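Local coordinates for selenium-binding protein (Sulfolobus tokodaii, PDB 2ECE), which is of unknown function but folds as a beta-propeller and may bind selenium, at residues A[387-401]-A[443-455]. Residues are numbered along the deposited sequence; the frame is centred on the assembly and turned at random.
Sequences EISRDGRRVYVTNSL and RSHQVRLSGGDAS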
loop_
_atom_site.group_PDB
_atom_site.type_symbol
_atom_site.label_atom_id
_atom_site.label_comp_id
_atom_site.label_asym_id
_atom_site.label_seq_id
_atom_site.Cartn_x
_atom_site.Cartn_y
_atom_site.Cartn_z
ATOM N N GLU A 387 -8.123 -0.773 -1.921
ATOM C CA GLU A 387 -8.036 0.276 -2.926
ATOM C C GLU A 387 -9.447 0.770 -3.192
ATOM O O GLU A 387 -10.387 -0.021 -3.243
ATOM C CB GLU A 387 -7.376 -0.201 -4.210
ATOM C CG GLU A 387 -6.924 0.990 -5.045
ATOM C CD GLU A 387 -6.301 2.074 -4.178
ATOM O OE1 GLU A 387 -5.113 1.940 -3.813
ATOM O OE2 GLU A 387 -7.010 3.054 -3.834
ATOM N N ILE A 388 -9.592 2.081 -3.341
ATOM C CA ILE A 388 -10.904 2.684 -3.538
ATOM C C ILE A 388 -11.054 3.356 -4.892
ATOM O O ILE A 388 -10.144 4.039 -5.363
ATOM C CB ILE A 388 -11.168 3.764 -2.472
ATOM C CG1 ILE A 388 -10.698 3.279 -1.099
ATOM C CG2 ILE A 388 -12.651 4.108 -2.440
ATOM C CD1 ILE A 388 -10.489 4.411 -0.084
ATOM N N SER A 389 -12.217 3.174 -5.512
ATOM C CA SER A 389 -12.481 3.803 -6.794
ATOM C C SER A 389 -12.478 5.311 -6.548
ATOM O O SER A 389 -12.676 5.763 -5.423
ATOM C CB SER A 389 -13.847 3.362 -7.327
ATOM O OG SER A 389 -14.864 3.625 -6.375
ATOM N N ARG A 390 -12.245 6.086 -7.600
ATOM C CA ARG A 390 -12.223 7.532 -7.464
ATOM C C ARG A 390 -13.560 8.092 -7.001
ATOM O O ARG A 390 -13.588 9.060 -6.237
ATOM C CB ARG A 390 -11.787 8.183 -8.781
ATOM C CG ARG A 390 -10.273 8.244 -8.923
ATOM C CD ARG A 390 -9.804 8.702 -10.296
ATOM N NE ARG A 390 -10.094 7.733 -11.347
ATOM C CZ ARG A 390 -11.206 7.725 -12.074
ATOM N NH1 ARG A 390 -12.142 8.644 -11.868
ATOM N NH2 ARG A 390 -11.382 6.801 -13.008
ATOM N N ASP A 391 -14.667 7.486 -7.432
ATOM C CA ASP A 391 -15.974 7.986 -7.010
ATOM C C ASP A 391 -16.273 7.571 -5.579
ATOM O O ASP A 391 -17.284 7.980 -5.007
ATOM C CB ASP A 391 -17.100 7.524 -7.958
ATOM C CG ASP A 391 -17.290 6.010 -7.985
ATOM O OD1 ASP A 391 -16.848 5.316 -7.045
ATOM O OD2 ASP A 391 -17.911 5.516 -8.953
ATOM N N GLY A 392 -15.383 6.758 -5.006
ATOM C CA GLY A 392 -15.536 6.317 -3.630
ATOM C C GLY A 392 -16.588 5.268 -3.310
ATOM O O GLY A 392 -16.776 4.928 -2.140
ATOM N N ARG A 393 -17.261 4.737 -4.327
ATOM C CA ARG A 393 -18.309 3.741 -4.108
ATOM C C ARG A 393 -17.851 2.282 -4.026
ATOM O O ARG A 393 -18.558 1.447 -3.464
ATOM C CB ARG A 393 -19.370 3.865 -5.205
ATOM C CG ARG A 393 -19.985 5.254 -5.303
ATOM C CD ARG A 393 -20.824 5.409 -6.562
ATOM N NE ARG A 393 -21.262 6.792 -6.748
ATOM C CZ ARG A 393 -22.268 7.359 -6.086
ATOM N NH1 ARG A 393 -22.959 6.662 -5.189
ATOM N NH2 ARG A 393 -22.575 8.630 -6.315
ATOM N N ARG A 394 -16.674 1.973 -4.566
ATOM C CA ARG A 394 -16.182 0.594 -4.558
ATOM C C ARG A 394 -14.820 0.443 -3.874
ATOM O O ARG A 394 -13.907 1.239 -4.104
ATOM C CB ARG A 394 -16.093 0.077 -5.999
ATOM C CG ARG A 394 -17.406 0.207 -6.788
ATOM C CD ARG A 394 -17.199 -0.011 -8.280
ATOM N NE ARG A 394 -16.433 1.072 -8.898
ATOM C CZ ARG A 394 -16.917 2.285 -9.163
ATOM N NH1 ARG A 394 -18.177 2.588 -8.870
ATOM N NH2 ARG A 394 -16.140 3.200 -9.731
ATOM N N VAL A 395 -14.699 -0.579 -3.028
ATOM C CA VAL A 395 -13.449 -0.853 -2.327
ATOM C C VAL A 395 -13.007 -2.264 -2.700
ATOM O O VAL A 395 -13.748 -3.225 -2.513
ATOM C CB VAL A 395 -13.613 -0.782 -0.790
ATOM C CG1 VAL A 395 -12.253 -0.985 -0.114
ATOM C CG2 VAL A 395 -14.211 0.555 -0.382
ATOM N N TYR A 396 -11.808 -2.383 -3.256
ATOM C CA TYR A 396 -11.284 -3.682 -3.648
ATOM C C TYR A 396 -10.380 -4.168 -2.520
ATOM O O TYR A 396 -9.649 -3.382 -1.920
ATOM C CB TYR A 396 -10.533 -3.550 -4.966
ATOM C CG TYR A 396 -11.439 -3.126 -6.106
ATOM C CD1 TYR A 396 -12.187 -4.066 -6.814
ATOM C CD2 TYR A 396 -11.589 -1.776 -6.446
ATOM C CE1 TYR A 396 -13.060 -3.677 -7.831
ATOM C CE2 TYR A 396 -12.464 -1.378 -7.465
ATOM C CZ TYR A 396 -13.193 -2.332 -8.151
ATOM O OH TYR A 396 -14.034 -1.952 -9.175
ATOM N N VAL A 397 -10.435 -5.465 -2.234
ATOM C CA VAL A 397 -9.671 -6.037 -1.132
ATOM C C VAL A 397 -8.909 -7.311 -1.496
ATOM O O VAL A 397 -9.480 -8.216 -2.107
ATOM C CB VAL A 397 -10.622 -6.393 0.036
ATOM C CG1 VAL A 397 -9.819 -6.728 1.282
ATOM C CG2 VAL A 397 -11.603 -5.245 0.291
ATOM N N THR A 398 -7.624 -7.373 -1.139
ATOM C CA THR A 398 -6.820 -8.581 -1.371
ATOM C C THR A 398 -6.340 -9.061 0.009
ATOM O O THR A 398 -6.536 -8.357 1.003
ATOM C CB THR A 398 -5.633 -8.346 -2.330
ATOM O OG1 THR A 398 -4.782 -7.313 -1.815
ATOM C CG2 THR A 398 -6.158 -7.976 -3.720
ATOM N N ASN A 399 -5.678 -10.211 0.082
ATOM C CA ASN A 399 -5.356 -10.777 1.400
ATOM C C ASN A 399 -3.949 -11.170 1.832
ATOM O O ASN A 399 -3.782 -11.706 2.931
ATOM C CB ASN A 399 -6.258 -11.992 1.607
ATOM C CG ASN A 399 -6.002 -13.077 0.575
ATOM O OD1 ASN A 399 -5.693 -12.784 -0.586
ATOM N ND2 ASN A 399 -6.132 -14.336 0.988
ATOM N N SER A 400 -2.944 -10.930 0.999
ATOM C CA SER A 400 -1.585 -11.296 1.362
ATOM C C SER A 400 -0.780 -10.104 1.879
ATOM O O SER A 400 -0.913 -8.995 1.374
ATOM C CB SER A 400 -0.883 -11.916 0.156
ATOM O OG SER A 400 0.478 -12.158 0.448
ATOM N N LEU A 401 0.063 -10.350 2.882
ATOM C CA LEU A 401 0.893 -9.304 3.472
ATOM C C LEU A 401 2.343 -9.430 3.008
ATOM O O LEU A 401 2.917 -8.497 2.445
ATOM C CB LEU A 401 0.841 -9.383 5.009
ATOM C CG LEU A 401 1.716 -8.387 5.787
ATOM C CD1 LEU A 401 1.256 -6.963 5.499
ATOM C CD2 LEU A 401 1.641 -8.677 7.283
ATOM N N ARG A 443 -0.926 -15.592 -4.561
ATOM C CA ARG A 443 -1.412 -14.666 -3.543
ATOM C C ARG A 443 -1.528 -13.273 -4.162
ATOM O O ARG A 443 -0.773 -12.938 -5.075
ATOM C CB ARG A 443 -0.455 -14.646 -2.344
ATOM C CG ARG A 443 -0.319 -16.011 -1.673
ATOM C CD ARG A 443 0.667 -16.009 -0.514
ATOM N NE ARG A 443 0.812 -17.350 0.046
ATOM C CZ ARG A 443 1.669 -17.676 1.008
ATOM N NH1 ARG A 443 2.465 -16.756 1.531
ATOM N NH2 ARG A 443 1.737 -18.928 1.440
ATOM N N SER A 444 -2.462 -12.465 -3.665
ATOM C CA SER A 444 -2.675 -11.128 -4.221
ATOM C C SER A 444 -2.292 -9.990 -3.281
ATOM O O SER A 444 -2.467 -10.086 -2.067
ATOM C CB SER A 444 -4.139 -10.984 -4.650
ATOM O OG SER A 444 -5.018 -11.359 -3.597
ATOM N N HIS A 445 -1.758 -8.910 -3.851
ATOM C CA HIS A 445 -1.361 -7.767 -3.042
ATOM C C HIS A 445 -1.973 -6.447 -3.533
ATOM O O HIS A 445 -3.199 -6.314 -3.618
ATOM C CB HIS A 445 0.170 -7.655 -2.978
ATOM C CG HIS A 445 0.669 -6.999 -1.726
ATOM N ND1 HIS A 445 0.993 -7.716 -0.593
ATOM C CD2 HIS A 445 0.811 -5.693 -1.397
ATOM C CE1 HIS A 445 1.310 -6.881 0.380
ATOM N NE2 HIS A 445 1.207 -5.647 -0.081
ATOM N N GLN A 446 -1.140 -5.472 -3.874
ATOM C CA GLN A 446 -1.683 -4.175 -4.283
ATOM C C GLN A 446 -2.507 -4.167 -5.559
ATOM O O GLN A 446 -2.237 -4.901 -6.506
ATOM C CB GLN A 446 -0.574 -3.129 -4.393
ATOM C CG GLN A 446 -1.126 -1.707 -4.539
ATOM C CD GLN A 446 -0.117 -0.656 -4.156
ATOM O OE1 GLN A 446 1.008 -0.641 -4.667
ATOM N NE2 GLN A 446 -0.509 0.238 -3.257
ATOM N N VAL A 447 -3.524 -3.315 -5.564
ATOM C CA VAL A 447 -4.417 -3.171 -6.702
ATOM C C VAL A 447 -4.331 -1.752 -7.253
ATOM O O VAL A 447 -4.343 -0.789 -6.492
ATOM C CB VAL A 447 -5.885 -3.459 -6.280
ATOM C CG1 VAL A 447 -6.843 -3.149 -7.420
ATOM C CG2 VAL A 447 -6.023 -4.916 -5.867
ATOM N N ARG A 448 -4.221 -1.628 -8.572
ATOM C CA ARG A 448 -4.191 -0.318 -9.212
ATOM C C ARG A 448 -5.307 -0.310 -10.247
ATOM O O ARG A 448 -5.332 -1.145 -11.152
ATOM C CB ARG A 448 -2.840 -0.039 -9.896
ATOM C CG ARG A 448 -1.980 1.001 -9.156
ATOM C CD ARG A 448 -1.363 0.416 -7.883
ATOM N NE ARG A 448 -0.830 1.425 -6.964
ATOM C CZ ARG A 448 -1.574 2.164 -6.146
ATOM N NH1 ARG A 448 -2.893 2.015 -6.124
ATOM N NH2 ARG A 448 -1.000 3.044 -5.339
ATOM N N LEU A 449 -6.234 0.629 -10.107
ATOM C CA LEU A 449 -7.357 0.719 -11.031
ATOM C C LEU A 449 -7.011 1.555 -12.263
ATOM O O LEU A 449 -6.371 2.603 -12.155
ATOM C CB LEU A 449 -8.567 1.324 -10.313
ATOM C CG LEU A 449 -8.964 0.646 -8.994
ATOM C CD1 LEU A 449 -10.104 1.424 -8.337
ATOM C CD2 LEU A 449 -9.375 -0.803 -9.264
ATOM N N SER A 450 -7.425 1.086 -13.434
ATOM C CA SER A 450 -7.163 1.818 -14.666
ATOM C C SER A 450 -7.750 3.222 -14.511
ATOM O O SER A 450 -8.875 3.377 -14.049
ATOM C CB SER A 450 -7.810 1.105 -15.859
ATOM O OG SER A 450 -9.208 0.946 -15.672
ATOM N N GLY A 451 -6.978 4.241 -14.872
ATOM C CA GLY A 451 -7.472 5.602 -14.745
ATOM C C GLY A 451 -7.167 6.248 -13.403
ATOM O O GLY A 451 -7.544 7.394 -13.160
ATOM N N GLY A 452 -6.487 5.516 -12.525
ATOM C CA GLY A 452 -6.145 6.061 -11.221
ATOM C C GLY A 452 -7.112 5.679 -10.113
ATOM O O GLY A 452 -8.268 5.354 -10.372
ATOM N N ASP A 453 -6.632 5.714 -8.873
ATOM C CA ASP A 453 -7.455 5.378 -7.723
ATOM C C ASP A 453 -7.113 6.277 -6.542
ATOM O O ASP A 453 -6.435 7.294 -6.700
ATOM C CB ASP A 453 -7.271 3.901 -7.348
ATOM C CG ASP A 453 -5.813 3.497 -7.273
ATOM O OD1 ASP A 453 -5.082 4.102 -6.470
ATOM O OD2 ASP A 453 -5.397 2.580 -8.021
ATOM N N ALA A 454 -7.574 5.895 -5.357
ATOM C CA ALA A 454 -7.356 6.688 -4.155
ATOM C C ALA A 454 -5.946 6.698 -3.551
ATOM O O ALA A 454 -5.689 7.474 -2.626
ATOM C CB ALA A 454 -8.363 6.270 -3.089
ATOM N N SER A 455 -5.038 5.857 -4.042
ATOM C CA SER A 455 -3.685 5.842 -3.482
ATOM C C SER A 455 -2.605 5.923 -4.552
ATOM O O SER A 455 -1.415 5.825 -4.253
ATOM C CB SER A 455 -3.461 4.579 -2.640
ATOM O OG SER A 455 -3.226 3.443 -3.456
HETATM O O HOH W 1 1.777 -10.050 -0.562
#
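Glu387 pushes its carboxylate against Arg448, Asp453 and Ser455, where two neighbouring blades of the propeller pack face to face: strands 386-388 and 394-398 belong to one, while strand 443-449 pairs with strand 27-33 in the next, the blade that joins the two ends of the chain. With CG anti to the backbone N (chi1 -163°) and a bend at chi2, the chain runs over Val447 O and lays its carboxylate on that of Asp453, the planes 13° apart and Glu387 OE1 3.4 Å from Asp453 OD1. Such closeness would probably be costly without Arg448 NH1, which makes a salt bridge to Asp453 OD1 at 3.0 Å and one to Glu387 OE1 at 3.2 Å, whose hydrogen bond is weak; NH1 and NH2 together grip Ser455 OG. Glu387 OE2 takes the N-H of Ile388, and Asp453 spends its anti lone pairs on Leu449 N and, in an Asx turn, Ser455 N. Beside this network Ala454 N donates to Ile388 O.

Arg390 turns NE to Gly452 O, 3.2 Å away, and more weakly to Gly451 O; its NH1 and NH2 go to Ala19 O and Pro23 O. Leu449 CD2 rests 3.6 Å from Tyr396 CE2. Farther along, Thr398 OG1 donates to His445 O at 2.6 Å and Ser400 N to Ser444 O, while a water joins Ser400 OG, also bonded to Asp406 OD2, to His445 ND1.

Arg448 and the N-H donors probably ease, but do not cancel, the repulsion of the two buried acids.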